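Local coordinates for protein angel homolog 2 (Homo sapiens, PDB 6RW0) that hydrolyses 2',3'-cyclic phosphates as a CCR4-family member and probably binds the 3'-untranslated regions of mRNA, at residues 53-58 and 99-104; 231-236 and 365-370. All blocks are in the same frame, centred on the assembly; numbering follows the deposited sequence.

The two interactions lie in the two mixed beta sheets that face each other in the sandwich core of the DNase I-like fold, their centres about 10 Å apart. Interaction 1 pairs parallel strands of one sheet and interaction 2 antiparallel strands of the other. The sheets meet where Ser56 OG packs 3.5 Å from Cys234 CB. At the ends of segments 53-58 and 231-236, Asn58 ND2 lies 3.0 Å from Asp236 OD2, probably a hydrogen bond that ties the sheets together beside the metal site: the side chain of Asn58 is about 4 Å from the bound magnesium ion. The paired residues of interaction 2 stand farther off, Gly235 about 12 Å from the ion, and are linked to the site through the Asp236-Asn58 contact.

Interaction 1 (53-58 and 99-104); sequences SVMSYN and DVLCLQ
Val54-Val100 through Asn58-Gln104 pair in register as neighbouring parallel strands of a beta-alpha-beta crossover, part of the DNase I-like sandwich. Met55 and Tyr57 carry the ladder, using both backbone N and O: Met55 N bonds Val100 O at 2.9 Å, and Met55 O receives Cys102 N at 2.8 Å. Where the pairing begins, two side chains replace backbone partners. Ser53 N donates to Asp99 OD2 at 3.0 Å, meeting the carboxylate on its anti side, and Asp99 N donates back to Ser53 OG, also at 3.0 Å. With chi1 of 57°, that hydroxyl lies between its own N and carbonyl carbon, from where a short polar side chain can reach the neighbouring main chain.

The face bearing Met55, Tyr57, Leu101 and Leu103 is apolar near the backbone and is covered by helix 82-96 of the crossover. Leu103 turns its CD2 methyl against Tyr57 CB (3.9 Å), and Leu101 CD2 lies alongside the stem of Met55; beyond its CB, Tyr57 leads away and its hydroxyl bonds Glu92. On the opposite face small Ser56, Val54 and Cys102 suit close contact with Cys234 of strand 231-236.

Gln104 is long enough to cross to the neighbouring strand. A bend at chi2 (85°) brings its amide over the Tyr57-Asn58 peptide, while NE2 finds its strongest partner in Asn193 OD1 and gives Ser56 OG a weak bond. Ser56 OG donates to a water at 3.0 Å, and that water donates onward to Gln104 OE1 at 2.7 Å.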
loop_
_atom_site.group_PDB
_atom_site.type_symbol
_atom_site.label_atom_id
_atom_site.label_comp_id
_atom_site.label_asym_id
_atom_site.label_seq_id
_atom_site.Cartn_x
_atom_site.Cartn_y
_atom_site.Cartn_z
ATOM N N SER A 53 -15.744 -1.178 4.694
ATOM C CA SER A 53 -14.489 -0.836 5.338
ATOM C C SER A 53 -13.317 -1.556 4.684
ATOM O O SER A 53 -13.467 -2.644 4.111
ATOM C CB SER A 53 -14.533 -1.179 6.829
ATOM O OG SER A 53 -14.829 -2.555 7.019
ATOM N N VAL A 54 -12.148 -0.920 4.773
ATOM C CA VAL A 54 -10.911 -1.388 4.160
ATOM C C VAL A 54 -9.786 -1.273 5.173
ATOM O O VAL A 54 -9.582 -0.202 5.761
ATOM C CB VAL A 54 -10.535 -0.568 2.908
ATOM C CG1 VAL A 54 -9.215 -1.088 2.303
ATOM C CG2 VAL A 54 -11.631 -0.583 1.880
ATOM N N MET A 55 -9.045 -2.351 5.318
ATOM C CA MET A 55 -7.859 -2.400 6.184
ATOM C C MET A 55 -6.622 -2.616 5.306
ATOM O O MET A 55 -6.688 -3.493 4.466
ATOM C CB MET A 55 -7.957 -3.552 7.175
ATOM C CG MET A 55 -6.690 -3.720 7.968
ATOM S SD MET A 55 -6.777 -5.109 9.105
ATOM C CE MET A 55 -7.608 -4.323 10.471
ATOM N N SER A 56 -5.567 -1.823 5.471
ATOM C CA SER A 56 -4.273 -1.999 4.773
ATOM C C SER A 56 -3.255 -2.339 5.859
ATOM O O SER A 56 -3.150 -1.569 6.781
ATOM C CB SER A 56 -3.872 -0.790 3.992
ATOM O OG SER A 56 -2.700 -1.058 3.259
ATOM N N TYR A 57 -2.565 -3.463 5.766
ATOM C CA TYR A 57 -1.658 -3.880 6.849
ATOM C C TYR A 57 -0.436 -4.606 6.285
ATOM O O TYR A 57 -0.619 -5.649 5.700
ATOM C CB TYR A 57 -2.433 -4.803 7.793
ATOM C CG TYR A 57 -1.849 -5.040 9.163
ATOM C CD1 TYR A 57 -0.741 -4.353 9.610
ATOM C CD2 TYR A 57 -2.464 -5.918 10.022
ATOM C CE1 TYR A 57 -0.238 -4.562 10.880
ATOM C CE2 TYR A 57 -1.978 -6.136 11.294
ATOM C CZ TYR A 57 -0.856 -5.464 11.719
ATOM O OH TYR A 57 -0.364 -5.668 12.970
ATOM N N ASN A 58 0.762 -4.079 6.512
ATOM C CA ASN A 58 2.020 -4.791 6.217
ATOM C C ASN A 58 2.270 -5.604 7.497
ATOM O O ASN A 58 2.538 -4.997 8.502
ATOM C CB ASN A 58 3.124 -3.800 5.874
ATOM C CG ASN A 58 4.459 -4.479 5.684
ATOM O OD1 ASN A 58 4.717 -5.496 6.276
ATOM N ND2 ASN A 58 5.308 -3.896 4.868
ATOM N N ASP A 99 -14.297 -5.224 5.844
ATOM C CA ASP A 99 -14.887 -5.884 4.682
ATOM C C ASP A 99 -13.848 -6.265 3.635
ATOM O O ASP A 99 -14.039 -7.249 2.904
ATOM C CB ASP A 99 -15.927 -4.971 4.043
ATOM C CG ASP A 99 -17.085 -4.694 4.956
ATOM O OD1 ASP A 99 -17.586 -5.646 5.589
ATOM O OD2 ASP A 99 -17.497 -3.525 5.053
ATOM N N VAL A 100 -12.775 -5.487 3.519
ATOM C CA VAL A 100 -11.711 -5.704 2.546
ATOM C C VAL A 100 -10.395 -5.621 3.297
ATOM O O VAL A 100 -10.194 -4.690 4.089
ATOM C CB VAL A 100 -11.729 -4.636 1.434
ATOM C CG1 VAL A 100 -10.586 -4.858 0.449
ATOM C CG2 VAL A 100 -13.050 -4.637 0.695
ATOM N N LEU A 101 -9.504 -6.587 3.053
ATOM C CA LEU A 101 -8.160 -6.576 3.611
ATOM C C LEU A 101 -7.145 -6.485 2.487
ATOM O O LEU A 101 -7.183 -7.274 1.535
ATOM C CB LEU A 101 -7.833 -7.853 4.381
ATOM C CG LEU A 101 -8.852 -8.309 5.399
ATOM C CD1 LEU A 101 -8.367 -9.667 5.923
ATOM C CD2 LEU A 101 -9.029 -7.311 6.501
ATOM N N CYS A 102 -6.237 -5.529 2.598
ATOM C CA CYS A 102 -5.105 -5.390 1.693
ATOM C C CYS A 102 -3.876 -5.620 2.551
ATOM O O CYS A 102 -3.525 -4.766 3.371
ATOM C CB CYS A 102 -5.077 -4.012 1.051
ATOM S SG CYS A 102 -6.364 -3.869 -0.231
ATOM N N LEU A 103 -3.244 -6.776 2.388
ATOM C CA LEU A 103 -2.115 -7.163 3.215
ATOM C C LEU A 103 -0.834 -7.158 2.397
ATOM O O LEU A 103 -0.830 -7.496 1.210
ATOM C CB LEU A 103 -2.346 -8.555 3.813
ATOM C CG LEU A 103 -3.673 -8.776 4.556
ATOM C CD1 LEU A 103 -3.805 -10.219 5.018
ATOM C CD2 LEU A 103 -3.790 -7.812 5.722
ATOM N N GLN A 104 0.262 -6.780 3.048
ATOM C CA GLN A 104 1.589 -6.886 2.471
ATOM C C GLN A 104 2.478 -7.733 3.373
ATOM O O GLN A 104 2.190 -7.937 4.553
ATOM C CB GLN A 104 2.215 -5.503 2.212
ATOM C CG GLN A 104 1.286 -4.522 1.468
ATOM C CD GLN A 104 0.347 -3.786 2.390
ATOM O OE1 GLN A 104 0.688 -3.476 3.534
ATOM N NE2 GLN A 104 -0.850 -3.505 1.907
HETATM O O HOH W 1 -0.065 -1.106 4.596
#

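Interaction 2 (231-236 and 365-370)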
loop_
_atom_site.group_PDB
_atom_site.type_symbol
_atom_site.label_atom_id
_atom_site.label_comp_id
_atom_site.label_asym_id
_atom_site.label_seq_id
_atom_site.Cartn_x
_atom_site.Cartn_y
_atom_site.Cartn_z
ATOM N N ILE A 231 -12.249 3.632 -6.911
ATOM C CA ILE A 231 -10.954 2.997 -6.684
ATOM C C ILE A 231 -10.560 3.175 -5.228
ATOM O O ILE A 231 -10.669 4.272 -4.674
ATOM C CB ILE A 231 -9.873 3.631 -7.580
ATOM C CG1 ILE A 231 -10.184 3.333 -9.044
ATOM C CG2 ILE A 231 -8.476 3.147 -7.216
ATOM C CD1 ILE A 231 -9.625 4.354 -9.983
ATOM N N VAL A 232 -10.079 2.096 -4.624
ATOM C CA VAL A 232 -9.354 2.144 -3.361
ATOM C C VAL A 232 -7.995 1.517 -3.628
ATOM O O VAL A 232 -7.921 0.361 -4.059
ATOM C CB VAL A 232 -10.097 1.405 -2.237
ATOM C CG1 VAL A 232 -9.299 1.529 -0.946
ATOM C CG2 VAL A 232 -11.483 1.974 -2.049
ATOM N N MET A 233 -6.929 2.291 -3.417
ATOM C CA MET A 233 -5.558 1.867 -3.694
ATOM C C MET A 233 -4.777 1.907 -2.389
ATOM O O MET A 233 -4.530 2.988 -1.840
ATOM C CB MET A 233 -4.902 2.738 -4.764
ATOM C CG MET A 233 -3.456 2.347 -5.048
ATOM S SD MET A 233 -2.677 3.287 -6.375
ATOM C CE MET A 233 -2.382 4.865 -5.577
ATOM N N CYS A 234 -4.417 0.727 -1.893
ATOM C CA CYS A 234 -3.726 0.567 -0.626
ATOM C C CYS A 234 -2.295 0.117 -0.845
ATOM O O CYS A 234 -1.947 -0.458 -1.879
ATOM C CB CYS A 234 -4.382 -0.534 0.205
ATOM S SG CYS A 234 -6.088 -0.227 0.647
ATOM N N GLY A 235 -1.476 0.315 0.167
ATOM C CA GLY A 235 -0.228 -0.421 0.193
ATOM C C GLY A 235 0.861 0.275 0.974
ATOM O O GLY A 235 0.673 1.325 1.591
ATOM N N ASP A 236 2.031 -0.358 0.914
ATOM C CA ASP A 236 3.285 0.160 1.448
ATOM C C ASP A 236 4.049 0.699 0.249
ATOM O O ASP A 236 4.547 -0.065 -0.588
ATOM C CB ASP A 236 4.034 -0.949 2.176
ATOM C CG ASP A 236 5.351 -0.483 2.757
ATOM O OD1 ASP A 236 5.861 0.573 2.335
ATOM O OD2 ASP A 236 5.905 -1.195 3.633
ATOM N N TYR A 365 -0.435 3.749 3.033
ATOM C CA TYR A 365 -1.528 4.634 2.658
ATOM C C TYR A 365 -2.767 3.849 2.263
ATOM O O TYR A 365 -2.689 2.718 1.777
ATOM C CB TYR A 365 -1.134 5.498 1.440
ATOM C CG TYR A 365 0.104 6.318 1.685
ATOM C CD1 TYR A 365 0.009 7.574 2.246
ATOM C CD2 TYR A 365 1.372 5.822 1.403
ATOM C CE1 TYR A 365 1.129 8.335 2.508
ATOM C CE2 TYR A 365 2.503 6.580 1.667
ATOM C CZ TYR A 365 2.373 7.826 2.228
ATOM O OH TYR A 365 3.490 8.564 2.496
ATOM N N ILE A 366 -3.922 4.497 2.426
ATOM C CA ILE A 366 -5.144 4.134 1.715
ATOM C C ILE A 366 -5.533 5.358 0.896
ATOM O O ILE A 366 -5.879 6.406 1.462
ATOM C CB ILE A 366 -6.284 3.714 2.651
ATOM C CG1 ILE A 366 -5.912 2.491 3.494
ATOM C CG2 ILE A 366 -7.518 3.383 1.804
ATOM C CD1 ILE A 366 -6.912 2.130 4.595
ATOM N N PHE A 367 -5.459 5.244 -0.425
ATOM C CA PHE A 367 -5.916 6.273 -1.343
ATOM C C PHE A 367 -7.265 5.847 -1.908
ATOM O O PHE A 367 -7.550 4.653 -2.035
ATOM C CB PHE A 367 -4.926 6.435 -2.489
ATOM C CG PHE A 367 -3.570 6.937 -2.074
ATOM C CD1 PHE A 367 -3.384 8.263 -1.745
ATOM C CD2 PHE A 367 -2.465 6.088 -2.077
ATOM C CE1 PHE A 367 -2.123 8.736 -1.404
ATOM C CE2 PHE A 367 -1.202 6.558 -1.750
ATOM C CZ PHE A 367 -1.039 7.873 -1.394
ATOM N N TYR A 368 -8.112 6.827 -2.218
ATOM C CA TYR A 368 -9.442 6.507 -2.723
ATOM C C TYR A 368 -9.931 7.584 -3.684
ATOM O O TYR A 368 -9.546 8.750 -3.585
ATOM C CB TYR A 368 -10.444 6.332 -1.571
ATOM C CG TYR A 368 -10.708 7.592 -0.762
ATOM C CD1 TYR A 368 -11.855 8.345 -0.965
ATOM C CD2 TYR A 368 -9.808 8.025 0.212
ATOM C CE1 TYR A 368 -12.104 9.498 -0.228
ATOM C CE2 TYR A 368 -10.048 9.174 0.948
ATOM C CZ TYR A 368 -11.195 9.910 0.723
ATOM O OH TYR A 368 -11.449 11.057 1.445
ATOM N N SER A 369 -10.796 7.168 -4.612
ATOM C CA SER A 369 -11.428 8.088 -5.546
ATOM C C SER A 369 -12.283 9.088 -4.807
ATOM O O SER A 369 -13.189 8.697 -4.068
ATOM C CB SER A 369 -12.398 7.304 -6.425
ATOM O OG SER A 369 -11.703 6.491 -7.311
ATOM N N ALA A 370 -12.062 10.373 -5.065
ATOM C CA ALA A 370 -12.865 11.369 -4.372
ATOM C C ALA A 370 -13.040 12.633 -5.197
ATOM O O ALA A 370 -12.185 12.993 -6.013
ATOM C CB ALA A 370 -12.254 11.742 -3.012
#
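The Phe367 ring lies alongside Met233, whose terminal methyl CE approaches ring atom CD2 at 3.7 Å, obliquely to the ring plane. These residues form a hydrogen-bonded pair between antiparallel strands of the second sheet in the DNase I-like sandwich. Met233 extends straight until a bend at chi3 (75°) swings CE over to the ring; a flexible thioether suits this place, because helix 203-220 covers the same side chain through Leu213, Leu214 and Ile217. The other two rings find aromatic partners outside the pair: Tyr365, on the Phe367 face, meets Tyr246, and Tyr368, on the other, meets Phe425, each with its planes roughly midway between parallel and perpendicular.

Val232, Cys234 and Ile366 share the face with Tyr368. Ile366 stands directly across from Cys234, its partner in a non-hydrogen-bonded pair, and diagonally from Val232; CG1 meets Cys234 SG at 3.9 Å, and CG2 touches Val232 CG1 at 3.8 Å. The beta-branched Val232 and Ile366 offer methyls close to the backbone, and Cys234 a small thiol.

Backbone pairing is close at the centre, where Met233 N bonds Phe367 O and Phe367 N returns the bond to Met233 O, both at 2.8 Å, with the donors tilted out of the carbonyl planes. Next along, Gly235 and Tyr365 are joined by the same pair of hydrogen bonds, Gly235 N to Tyr365 O and Tyr365 N to Gly235 O. Gly235 has phi of 154°, where a CB would be jammed against the preceding carbonyl oxygen, so glycine suits the spot.

At the far end Ser369 grips Ile231 twice. Its N donates to Ile231 O at 2.9 Å, and its hydroxyl takes the role of a backbone carbonyl: Ile231 N donates to Ser369 OG, also at 2.9 Å.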